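Local atomic coordinates of Exo-beta-1,3-glucanase (Streptomyces sp. SirexAA-E, PDB entry 4PEY), a protein that hydrolyses laminarin and laminarioligosaccharides from their non-reducing ends as a family 55 exo-beta-1,3-glucanase, giving glucose and laminaribiose as end products. Residues A[401-406]-A[413-418]; A[469-472]-A[476-479]; A[527-530]-A[534-537]; A[129-134]-A[370-375]. The protein carries 1 engineered substitution. All coordinates share one frame; numbering follows the deposited sequence. Where two conformers were deposited one is given.

Interaction 1 (A[401-406]-A[413-418]); sequences VWRADH and ETNRAD. With BGC (beta-D-glucopyranose), chain B.
Within the substrate-binding site, where strand 399-403 runs out into a loop, the guanidinium of Arg-403 meets Asn-415 on the returning limb of that loop. With its CG anti to the backbone N (chi1 172°), the arginine chain stretches out until NE donates to Asn-415 O at 2.8 Å; the oxygen lies in the guanidinium plane, although the nitrogen stands above the carbonyl plane. Partway along, Arg-403 CD rests against Ala-417 CB at 3.9 Å. The Asn-415 amide is turned 38° from the guanidinium and directs ND2 onto a lone pair of Ala-404 O, 3.1 Å away, while its OD1 accepts from Gly-411 N. In this parallel beta-helix enzyme, the end of the strand and the loop after it carry the sugar contacts. Trp-402 NE1 donates to glucose O3 at 3.1 Å, and the Asp-405 carboxylate accepts from two sugar hydroxyls, O4 to OD2 and O6 to OD1, each at 2.7 Å. An alanine in place of Arg-403 would probably leave Asn-415 O without this donor and Asp-462 without its salt-bridge mate. His-406 ND1 gives a nearly straight 2.7 Å bond to Asp-405 OD1, which lies in the imidazole plane, while ND1 stands above the carboxylate plane.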
loop_
_atom_site.group_PDB
_atom_site.type_symbol
_atom_site.label_atom_id
_atom_site.label_comp_id
_atom_site.label_asym_id
_atom_site.label_seq_id
_atom_site.Cartn_x
_atom_site.Cartn_y
_atom_site.Cartn_z
ATOM N N VAL A 401 6.720 -0.027 -0.700
ATOM C CA VAL A 401 7.959 -0.760 -0.866
ATOM C C VAL A 401 9.014 0.105 -0.189
ATOM O O VAL A 401 9.319 1.201 -0.655
ATOM C CB VAL A 401 8.254 -1.023 -2.364
ATOM C CG1 VAL A 401 9.578 -1.747 -2.549
ATOM C CG2 VAL A 401 7.113 -1.819 -2.974
ATOM N N TRP A 402 9.554 -0.392 0.922
ATOM C CA TRP A 402 10.242 0.463 1.891
ATOM C C TRP A 402 11.571 -0.093 2.360
ATOM O O TRP A 402 11.610 -1.100 3.074
ATOM C CB TRP A 402 9.322 0.679 3.097
ATOM C CG TRP A 402 9.802 1.572 4.231
ATOM C CD1 TRP A 402 9.891 2.940 4.222
ATOM C CD2 TRP A 402 10.156 1.158 5.558
ATOM N NE1 TRP A 402 10.296 3.401 5.462
ATOM C CE2 TRP A 402 10.470 2.326 6.296
ATOM C CE3 TRP A 402 10.249 -0.086 6.195
ATOM C CZ2 TRP A 402 10.860 2.280 7.635
ATOM C CZ3 TRP A 402 10.650 -0.128 7.519
ATOM C CH2 TRP A 402 10.945 1.049 8.226
ATOM N N ARG A 403 12.660 0.560 1.962
ATOM C CA ARG A 403 13.951 0.298 2.583
ATOM C C ARG A 403 13.962 1.056 3.914
ATOM O O ARG A 403 13.757 2.273 3.939
ATOM C CB ARG A 403 15.115 0.726 1.683
ATOM C CG ARG A 403 16.457 0.635 2.393
ATOM C CD ARG A 403 17.656 0.917 1.492
ATOM N NE ARG A 403 18.862 0.979 2.313
ATOM C CZ ARG A 403 19.453 2.099 2.718
ATOM N NH1 ARG A 403 19.005 3.293 2.341
ATOM N NH2 ARG A 403 20.513 2.024 3.497
ATOM N N ALA A 404 14.163 0.342 5.022
ATOM C CA ALA A 404 14.014 0.955 6.348
ATOM C C ALA A 404 14.987 2.118 6.568
ATOM O O ALA A 404 16.178 2.003 6.277
ATOM C CB ALA A 404 14.206 -0.090 7.453
ATOM N N ASP A 405 14.462 3.227 7.083
ATOM C CA ASP A 405 15.268 4.393 7.445
ATOM C C ASP A 405 15.554 4.454 8.939
ATOM O O ASP A 405 16.353 5.268 9.390
ATOM C CB ASP A 405 14.542 5.669 7.048
ATOM C CG ASP A 405 13.207 5.780 7.742
ATOM O OD1 ASP A 405 13.115 6.466 8.788
ATOM O OD2 ASP A 405 12.261 5.116 7.271
ATOM N N HIS A 406 14.861 3.620 9.708
ATOM C CA HIS A 406 15.048 3.581 11.155
ATOM C C HIS A 406 14.772 2.167 11.643
ATOM O O HIS A 406 14.241 1.346 10.894
ATOM C CB HIS A 406 14.138 4.597 11.861
ATOM C CG HIS A 406 12.676 4.319 11.694
ATOM N ND1 HIS A 406 11.935 4.826 10.645
ATOM C CD2 HIS A 406 11.813 3.597 12.449
ATOM C CE1 HIS A 406 10.683 4.414 10.754
ATOM N NE2 HIS A 406 10.582 3.664 11.838
ATOM N N GLU A 413 25.147 0.289 3.926
ATOM C CA GLU A 413 25.459 -1.047 3.442
ATOM C C GLU A 413 24.698 -2.124 4.220
ATOM O O GLU A 413 24.295 -3.120 3.634
ATOM C CB GLU A 413 26.971 -1.296 3.482
ATOM C CG GLU A 413 27.721 -0.623 2.319
ATOM C CD GLU A 413 27.068 -0.877 0.952
ATOM O OE1 GLU A 413 27.159 -2.016 0.431
ATOM O OE2 GLU A 413 26.458 0.068 0.395
ATOM N N THR A 414 24.444 -1.906 5.507
ATOM C CA THR A 414 23.783 -2.912 6.348
ATOM C C THR A 414 22.416 -3.363 5.817
ATOM O O THR A 414 22.129 -4.569 5.801
ATOM C CB THR A 414 23.634 -2.398 7.791
ATOM O OG1 THR A 414 24.935 -2.077 8.302
ATOM C CG2 THR A 414 22.989 -3.453 8.693
ATOM N N ASN A 415 21.582 -2.428 5.368
ATOM C CA ASN A 415 20.354 -2.839 4.690
ATOM C C ASN A 415 20.266 -2.259 3.276
ATOM O O ASN A 415 19.220 -1.772 2.841
ATOM C CB ASN A 415 19.088 -2.499 5.519
ATOM C CG ASN A 415 18.745 -1.009 5.563
ATOM O OD1 ASN A 415 19.621 -0.150 5.593
ATOM N ND2 ASN A 415 17.440 -0.708 5.614
ATOM N N ARG A 416 21.369 -2.359 2.544
ATOM C CA ARG A 416 21.404 -1.943 1.152
ATOM C C ARG A 416 20.279 -2.584 0.344
ATOM O O ARG A 416 20.049 -3.798 0.443
ATOM C CB ARG A 416 22.750 -2.301 0.529
ATOM C CG ARG A 416 22.824 -1.999 -0.950
ATOM C CD ARG A 416 24.170 -2.379 -1.524
ATOM N NE ARG A 416 24.213 -2.129 -2.955
ATOM C CZ ARG A 416 25.255 -2.412 -3.727
ATOM N NH1 ARG A 416 25.209 -2.152 -5.029
ATOM N NH2 ARG A 416 26.342 -2.958 -3.194
ATOM N N ALA A 417 19.588 -1.771 -0.444
ATOM C CA ALA A 417 18.562 -2.248 -1.364
ATOM C C ALA A 417 18.546 -1.271 -2.536
ATOM O O ALA A 417 18.045 -0.152 -2.407
ATOM C CB ALA A 417 17.188 -2.339 -0.678
ATOM N N ASP A 418 19.144 -1.669 -3.656
ATOM C CA ASP A 418 19.366 -0.730 -4.752
ATOM C C ASP A 418 18.076 -0.289 -5.440
ATOM O O ASP A 418 17.893 0.895 -5.701
ATOM C CB ASP A 418 20.319 -1.329 -5.794
ATOM C CG ASP A 418 21.785 -1.214 -5.390
ATOM O OD1 ASP A 418 22.092 -0.495 -4.413
ATOM O OD2 ASP A 418 22.635 -1.829 -6.071
HETATM C C2 BGC B . 9.052 8.663 5.727
HETATM C C3 BGC B . 9.018 7.230 6.250
HETATM C C4 BGC B . 9.865 7.124 7.508
HETATM C C5 BGC B . 9.378 8.129 8.538
HETATM C C6 BGC B . 10.182 8.022 9.825
HETATM C C1 BGC B . 8.794 9.687 6.836
HETATM O O2 BGC B . 8.094 8.804 4.687
HETATM O O3 BGC B . 9.532 6.353 5.270
HETATM O O4 BGC B . 9.817 5.816 8.028
HETATM O O5 BGC B . 9.552 9.419 8.001
HETATM O O6 BGC B . 11.486 8.508 9.602
#

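Interaction 2 (A[469-472]-A[476-479]); sequences IQNG and GYAA
Asn-471 lies flat over the ring of Tyr-477, and following its side chain outward shows how an amide can stack on an aromatic. Its CB stands almost on the ring normal, 3.8 Å from the Tyr-477 ring centroid, in a CH-pi contact; the same CB comes within 3.2 Å of Gly-476 O. Since CG is anti to the backbone N (chi1 174°), the amide continues across the ring, its plane only 11° from that of the phenol. Asn-471 CG and OD1 each lie 3.6 Å from Tyr-477 CE2. At the tip, ND2 is hydrogen-bonded to the hydroxyl of Tyr-441 and makes a second, weak bond to Gly-476 O at 3.4 Å. A leucine in place of Tyr-477 would probably strip the Asn-471 amide of its flat support and leave Lys-440 without the phenol oxygen it holds. Gly-476, at backbone angles where a CB would jam against the preceding carbonyl O, gives a weak bond from N to Ile-469 O at 2.9 Å. Segment 469-472 contains the first strand of the antiparallel pair 470-471 and 474-475, and 476-479 leads from the second into strand 480-482, which lies between 443-445 and 512-513 in a parallel sheet.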
loop_
_atom_site.group_PDB
_atom_site.type_symbol
_atom_site.label_atom_id
_atom_site.label_comp_id
_atom_site.label_asym_id
_atom_site.label_seq_id
_atom_site.Cartn_x
_atom_site.Cartn_y
_atom_site.Cartn_z
ATOM N N ILE A 469 26.040 8.278 -4.599
ATOM C CA ILE A 469 24.839 8.196 -5.423
ATOM C C ILE A 469 25.081 8.737 -6.834
ATOM O O ILE A 469 24.141 9.068 -7.548
ATOM C CB ILE A 469 23.639 8.939 -4.770
ATOM C CG1 ILE A 469 23.951 10.424 -4.522
ATOM C CG2 ILE A 469 23.213 8.222 -3.487
ATOM C CD1 ILE A 469 22.759 11.223 -3.998
ATOM N N GLN A 470 26.343 8.814 -7.245
ATOM C CA GLN A 470 26.639 9.263 -8.603
ATOM C C GLN A 470 26.102 8.244 -9.609
ATOM O O GLN A 470 26.288 7.038 -9.452
ATOM C CB GLN A 470 28.138 9.484 -8.802
ATOM C CG GLN A 470 28.488 10.177 -10.121
ATOM C CD GLN A 470 28.092 11.656 -10.153
ATOM O OE1 GLN A 470 28.045 12.331 -9.118
ATOM N NE2 GLN A 470 27.816 12.164 -11.349
ATOM N N ASN A 471 25.424 8.755 -10.632
ATOM C CA ASN A 471 24.696 7.952 -11.603
ATOM C C ASN A 471 25.141 8.350 -13.007
ATOM O O ASN A 471 24.444 9.083 -13.701
ATOM C CB ASN A 471 23.191 8.165 -11.404
ATOM C CG ASN A 471 22.334 7.489 -12.465
ATOM O OD1 ASN A 471 22.762 6.549 -13.139
ATOM N ND2 ASN A 471 21.103 7.974 -12.613
ATOM N N GLY A 472 26.314 7.886 -13.421
ATOM C CA GLY A 472 26.891 8.367 -14.664
ATOM C C GLY A 472 27.198 9.848 -14.508
ATOM O O GLY A 472 27.925 10.231 -13.592
ATOM N N GLY A 476 22.764 11.561 -8.255
ATOM C CA GLY A 476 21.642 10.823 -7.707
ATOM C C GLY A 476 20.900 9.987 -8.737
ATOM O O GLY A 476 21.099 10.120 -9.952
ATOM N N TYR A 477 20.047 9.110 -8.225
ATOM C CA TYR A 477 19.168 8.273 -9.025
ATOM C C TYR A 477 17.746 8.760 -8.868
ATOM O O TYR A 477 17.282 8.933 -7.741
ATOM C CB TYR A 477 19.257 6.812 -8.577
ATOM C CG TYR A 477 20.592 6.156 -8.840
ATOM C CD1 TYR A 477 21.679 6.375 -7.999
ATOM C CD2 TYR A 477 20.760 5.302 -9.926
ATOM C CE1 TYR A 477 22.908 5.767 -8.247
ATOM C CE2 TYR A 477 21.969 4.697 -10.176
ATOM C CZ TYR A 477 23.041 4.930 -9.342
ATOM O OH TYR A 477 24.236 4.301 -9.612
ATOM N N ALA A 478 17.049 8.996 -9.977
ATOM C CA ALA A 478 15.643 9.395 -9.898
ATOM C C ALA A 478 14.821 8.482 -8.972
ATOM O O ALA A 478 15.055 7.272 -8.895
ATOM C CB ALA A 478 15.015 9.411 -11.289
ATOM N N ALA A 479 13.856 9.070 -8.275
ATOM C CA ALA A 479 12.856 8.293 -7.545
ATOM C C ALA A 479 11.942 7.521 -8.496
ATOM O O ALA A 479 11.386 6.489 -8.131
ATOM C CB ALA A 479 12.038 9.201 -6.667
#

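Interaction 3 (A[527-530]-A[534-537]); sequences VVSL and GQYE
Val-527 sits squarely over one face of the Tyr-536 ring: its CB is 3.5 Å from the centroid and only 9° off the ring normal, a CH-pi contact. The two methyls spread to different parts of the same face. CG2 reaches 3.6 Å from Tyr-536 CG, near the root of the ring, whereas CG1 lies 3.7 Å from Tyr-536 CD2. Tyr-536 has its CG beside the backbone N (chi1 -69°), a torsion that lays the ring across the neighbouring segment; CE1 thereby comes to 3.4 Å from Val-528 O. Beyond the ring, the hydroxyl is hydrogen-bonded to Ser-496 on strand 489-498, which gives the far end of the tyrosine a polar fixing point. The two segments run nearly antiparallel, 161° apart, yet no backbone hydrogen bonds join them. Strand 520-529 pairs with strands 489-498 and 555-560, while strand 535-536 pairs with 507-508, so the turn between them brings strands of different sheets together through side chains, in the manner of a beta-arch. At the turn end Ser-529 takes over. Its OG, anti to the backbone N, donates to Gly-534 O at 2.7 Å, meeting the oxygen from a position moderately tilted out of the carbonyl plane. Gln-535 begins by pointing away but bends back, so that OE1 stands 3.4 Å from Ser-529 CB. That oxygen also accepts from Thr-547, and the amide nitrogen goes to Gly-549 O, two bonds that would fix the rotation of the Gln-535 amide beside the serine.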
loop_
_atom_site.group_PDB
_atom_site.type_symbol
_atom_site.label_atom_id
_atom_site.label_comp_id
_atom_site.label_asym_id
_atom_site.label_seq_id
_atom_site.Cartn_x
_atom_site.Cartn_y
_atom_site.Cartn_z
ATOM N N VAL A 527 8.888 18.080 -6.027
ATOM C CA VAL A 527 9.958 17.599 -5.159
ATOM C C VAL A 527 10.065 18.521 -3.946
ATOM O O VAL A 527 9.729 19.706 -4.012
ATOM C CB VAL A 527 11.323 17.493 -5.892
ATOM C CG1 VAL A 527 11.232 16.493 -7.046
ATOM C CG2 VAL A 527 11.812 18.865 -6.385
ATOM N N VAL A 528 10.502 17.962 -2.823
ATOM C CA VAL A 528 10.532 18.712 -1.572
ATOM C C VAL A 528 11.762 18.327 -0.766
ATOM O O VAL A 528 12.020 17.131 -0.568
ATOM C CB VAL A 528 9.280 18.446 -0.683
ATOM C CG1 VAL A 528 9.213 19.474 0.434
ATOM C CG2 VAL A 528 7.980 18.441 -1.496
ATOM N N SER A 529 12.527 19.324 -0.323
ATOM C CA SER A 529 13.577 19.092 0.661
ATOM C C SER A 529 13.003 19.261 2.053
ATOM O O SER A 529 12.413 20.294 2.356
ATOM C CB SER A 529 14.748 20.064 0.472
ATOM O OG SER A 529 15.635 20.014 1.582
ATOM N N LEU A 530 13.191 18.258 2.905
ATOM C CA LEU A 530 12.667 18.332 4.260
ATOM C C LEU A 530 13.667 19.072 5.157
ATOM O O LEU A 530 14.717 18.536 5.538
ATOM C CB LEU A 530 12.355 16.922 4.791
ATOM C CG LEU A 530 11.470 16.073 3.857
ATOM C CD1 LEU A 530 11.259 14.672 4.409
ATOM C CD2 LEU A 530 10.130 16.770 3.581
ATOM N N GLY A 534 19.880 18.506 2.330
ATOM C CA GLY A 534 20.061 18.280 0.906
ATOM C C GLY A 534 19.080 19.131 0.115
ATOM O O GLY A 534 18.173 19.735 0.691
ATOM N N GLN A 535 19.256 19.185 -1.203
ATOM C CA GLN A 535 18.318 19.893 -2.080
ATOM C C GLN A 535 18.189 19.157 -3.407
ATOM O O GLN A 535 19.112 18.430 -3.806
ATOM C CB GLN A 535 18.772 21.335 -2.370
ATOM C CG GLN A 535 19.066 22.226 -1.151
ATOM C CD GLN A 535 17.818 22.747 -0.448
ATOM O OE1 GLN A 535 16.696 22.515 -0.884
ATOM N NE2 GLN A 535 18.022 23.473 0.645
ATOM N N TYR A 536 17.070 19.386 -4.100
ATOM C CA TYR A 536 16.910 18.987 -5.499
ATOM C C TYR A 536 17.418 20.082 -6.422
ATOM O O TYR A 536 17.252 21.270 -6.133
ATOM C CB TYR A 536 15.444 18.694 -5.836
ATOM C CG TYR A 536 14.905 17.453 -5.181
ATOM C CD1 TYR A 536 14.525 17.461 -3.842
ATOM C CD2 TYR A 536 14.755 16.271 -5.905
ATOM C CE1 TYR A 536 14.036 16.321 -3.237
ATOM C CE2 TYR A 536 14.263 15.117 -5.306
ATOM C CZ TYR A 536 13.903 15.153 -3.968
ATOM O OH TYR A 536 13.411 14.021 -3.350
ATOM N N GLU A 537 18.030 19.688 -7.532
ATOM C CA GLU A 537 18.457 20.655 -8.538
ATOM C C GLU A 537 17.310 20.994 -9.484
ATOM O O GLU A 537 17.235 22.109 -10.014
ATOM C CB GLU A 537 19.660 20.112 -9.316
ATOM C CG GLU A 537 20.863 19.896 -8.417
ATOM C CD GLU A 537 22.101 19.444 -9.158
ATOM O OE1 GLU A 537 21.979 18.645 -10.106
ATOM O OE2 GLU A 537 23.203 19.886 -8.773
#

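Interaction 4 (A[129-134]-A[370-375]); sequences SQAAPF and DVFVRI
Ala-131 places its methyl over the centre of the Phe-372 ring, immediately after Gln-130, a substrate-binding residue whose own side chain leads away from strand 367-375 and hydrogen-bonds a glucose. The alanine CB is 3.5 Å from the ring centroid and 8° off the normal, a CH-pi contact made head-on from above; CD1 and CE1 of Phe-372 both lie 3.6 Å from this CB. Ala-131 has a positive phi (57°), a left-handed backbone conformation that turns the chain here, and its CA also approaches the rim, 3.6 Å from Phe-372 CE1. Two residues on, Pro-133 meets the far end of the same ring, with CD 4.0 Å from Phe-372 CZ. The pyrrolidine then passes over the carboxylate of Asp-370, CB lying 3.4 Å from OD1 and CG 3.4 Å from OD2. This is an apolar ring set against a charged group whose polar needs are met elsewhere, OD2 by a salt bridge to Arg-135 and OD1 by His-398. The Asp-370 carbonyl carbon lies over the opposite face of Phe-372, offset toward the rim. Residues 129-134 lead from strand 123-125 into strand 134-135 of the first of the two parallel beta-helices of the family 55 fold; strand 367-375, which pairs in parallel with 333-335 and 337-340 before it and with 395-397 and 399-403 after it, belongs to the second.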
loop_
_atom_site.group_PDB
_atom_site.type_symbol
_atom_site.label_atom_id
_atom_site.label_comp_id
_atom_site.label_asym_id
_atom_site.label_seq_id
_atom_site.Cartn_x
_atom_site.Cartn_y
_atom_site.Cartn_z
ATOM N N SER A 129 0.192 6.716 8.636
ATOM C CA SER A 129 1.072 6.977 7.502
ATOM C C SER A 129 0.995 5.790 6.545
ATOM O O SER A 129 -0.112 5.323 6.250
ATOM C CB SER A 129 2.491 7.283 7.971
ATOM O OG SER A 129 2.461 8.554 8.614
ATOM N N GLN A 130 2.128 5.304 6.043
ATOM C CA GLN A 130 2.086 4.323 4.952
ATOM C C GLN A 130 1.672 2.907 5.376
ATOM O O GLN A 130 1.801 2.524 6.548
ATOM C CB GLN A 130 3.444 4.279 4.239
ATOM C CG GLN A 130 3.827 5.589 3.535
ATOM C CD GLN A 130 4.755 6.469 4.372
ATOM O OE1 GLN A 130 4.826 6.332 5.597
ATOM N NE2 GLN A 130 5.486 7.365 3.707
ATOM N N ALA A 131 1.172 2.144 4.398
ATOM C CA ALA A 131 0.714 0.761 4.574
ATOM C C ALA A 131 -0.377 0.659 5.632
ATOM O O ALA A 131 -0.326 -0.206 6.514
ATOM C CB ALA A 131 1.883 -0.172 4.922
ATOM N N ALA A 132 -1.371 1.533 5.533
ATOM C CA ALA A 132 -2.470 1.520 6.497
ATOM C C ALA A 132 -3.803 1.707 5.771
ATOM O O ALA A 132 -4.505 2.716 5.968
ATOM C CB ALA A 132 -2.266 2.602 7.550
ATOM N N PRO A 133 -4.155 0.737 4.914
ATOM C CA PRO A 133 -5.317 0.911 4.035
ATOM C C PRO A 133 -6.665 0.982 4.749
ATOM O O PRO A 133 -6.890 0.360 5.788
ATOM C CB PRO A 133 -5.257 -0.333 3.139
ATOM C CG PRO A 133 -4.555 -1.359 3.981
ATOM C CD PRO A 133 -3.500 -0.571 4.709
ATOM N N PHE A 134 -7.563 1.738 4.128
ATOM C CA PHE A 134 -8.910 2.007 4.610
ATOM C C PHE A 134 -9.816 1.698 3.410
ATOM O O PHE A 134 -9.925 2.512 2.484
ATOM C CB PHE A 134 -8.984 3.472 5.067
ATOM C CG PHE A 134 -10.186 3.845 5.907
ATOM C CD1 PHE A 134 -10.154 3.713 7.289
ATOM C CD2 PHE A 134 -11.302 4.440 5.325
ATOM C CE1 PHE A 134 -11.235 4.106 8.081
ATOM C CE2 PHE A 134 -12.382 4.847 6.112
ATOM C CZ PHE A 134 -12.347 4.667 7.490
ATOM N N ASP A 370 -2.417 -4.025 -1.320
ATOM C CA ASP A 370 -1.942 -4.025 0.063
ATOM C C ASP A 370 -0.828 -5.048 0.197
ATOM O O ASP A 370 -0.830 -5.877 1.109
ATOM C CB ASP A 370 -3.064 -4.332 1.069
ATOM C CG ASP A 370 -4.184 -3.305 1.036
ATOM O OD1 ASP A 370 -3.969 -2.180 0.536
ATOM O OD2 ASP A 370 -5.290 -3.624 1.528
ATOM N N VAL A 371 0.100 -5.001 -0.749
ATOM C CA VAL A 371 1.325 -5.767 -0.663
ATOM C C VAL A 371 2.410 -4.790 -0.243
ATOM O O VAL A 371 2.645 -3.759 -0.891
ATOM C CB VAL A 371 1.664 -6.460 -1.994
ATOM C CG1 VAL A 371 3.069 -7.056 -1.954
ATOM C CG2 VAL A 371 0.615 -7.532 -2.295
ATOM N N PHE A 372 3.041 -5.100 0.877
ATOM C CA PHE A 372 4.046 -4.224 1.451
ATOM C C PHE A 372 5.374 -4.954 1.458
ATOM O O PHE A 372 5.420 -6.172 1.643
ATOM C CB PHE A 372 3.622 -3.792 2.859
ATOM C CG PHE A 372 2.198 -3.308 2.921
ATOM C CD1 PHE A 372 1.758 -2.317 2.054
ATOM C CD2 PHE A 372 1.286 -3.871 3.802
ATOM C CE1 PHE A 372 0.445 -1.877 2.075
ATOM C CE2 PHE A 372 -0.031 -3.429 3.838
ATOM C CZ PHE A 372 -0.456 -2.434 2.974
ATOM N N VAL A 373 6.454 -4.219 1.227
ATOM C CA VAL A 373 7.780 -4.809 1.280
ATOM C C VAL A 373 8.631 -4.000 2.240
ATOM O O VAL A 373 8.565 -2.768 2.245
ATOM C CB VAL A 373 8.438 -4.863 -0.115
ATOM C CG1 VAL A 373 9.846 -5.461 -0.018
ATOM C CG2 VAL A 373 7.566 -5.677 -1.070
ATOM N N ARG A 374 9.387 -4.697 3.086
ATOM C CA ARG A 374 10.290 -4.055 4.033
ATOM C C ARG A 374 11.686 -4.637 3.890
ATOM O O ARG A 374 11.839 -5.869 3.820
ATOM C CB ARG A 374 9.802 -4.236 5.473
ATOM C CG ARG A 374 10.821 -3.777 6.510
ATOM C CD ARG A 374 10.220 -3.755 7.908
ATOM N NE ARG A 374 9.987 -5.099 8.433
ATOM C CZ ARG A 374 9.131 -5.372 9.418
ATOM N NH1 ARG A 374 8.423 -4.390 9.970
ATOM N NH2 ARG A 374 8.987 -6.618 9.858
ATOM N N ILE A 375 12.693 -3.761 3.831
ATOM C CA ILE A 375 14.085 -4.202 3.822
ATOM C C ILE A 375 14.819 -3.585 5.016
ATOM O O ILE A 375 15.138 -2.392 5.017
ATOM C CB ILE A 375 14.817 -3.841 2.502
ATOM C CG1 ILE A 375 14.003 -4.300 1.281
ATOM C CG2 ILE A 375 16.231 -4.444 2.500
ATOM C CD1 ILE A 375 13.091 -3.222 0.704
#

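In the fold
Interactions 1 and 4 touch directly, because strands 399-403 and 367-375 are neighbours: Trp-402 N lies 2.9 Å from Val-373 O and Ala-404 N 2.9 Å from Ile-375 O. Together they bring Gln-130 of one beta-helix and Trp-402 and Asp-405 of the other to the same bound glucan. Interaction 3 stands about 20 Å from interaction 1, centre to centre, yet Leu-530 lines the pocket and Tyr-536 comes about 7 Å, side chain to side chain, from Ala-458, the engineered replacement at the inferred proton-donor position. Interactions 2 and 3 lie similarly far out, about 25 and 24 Å from the chain's centre, their own centres about 14 Å apart.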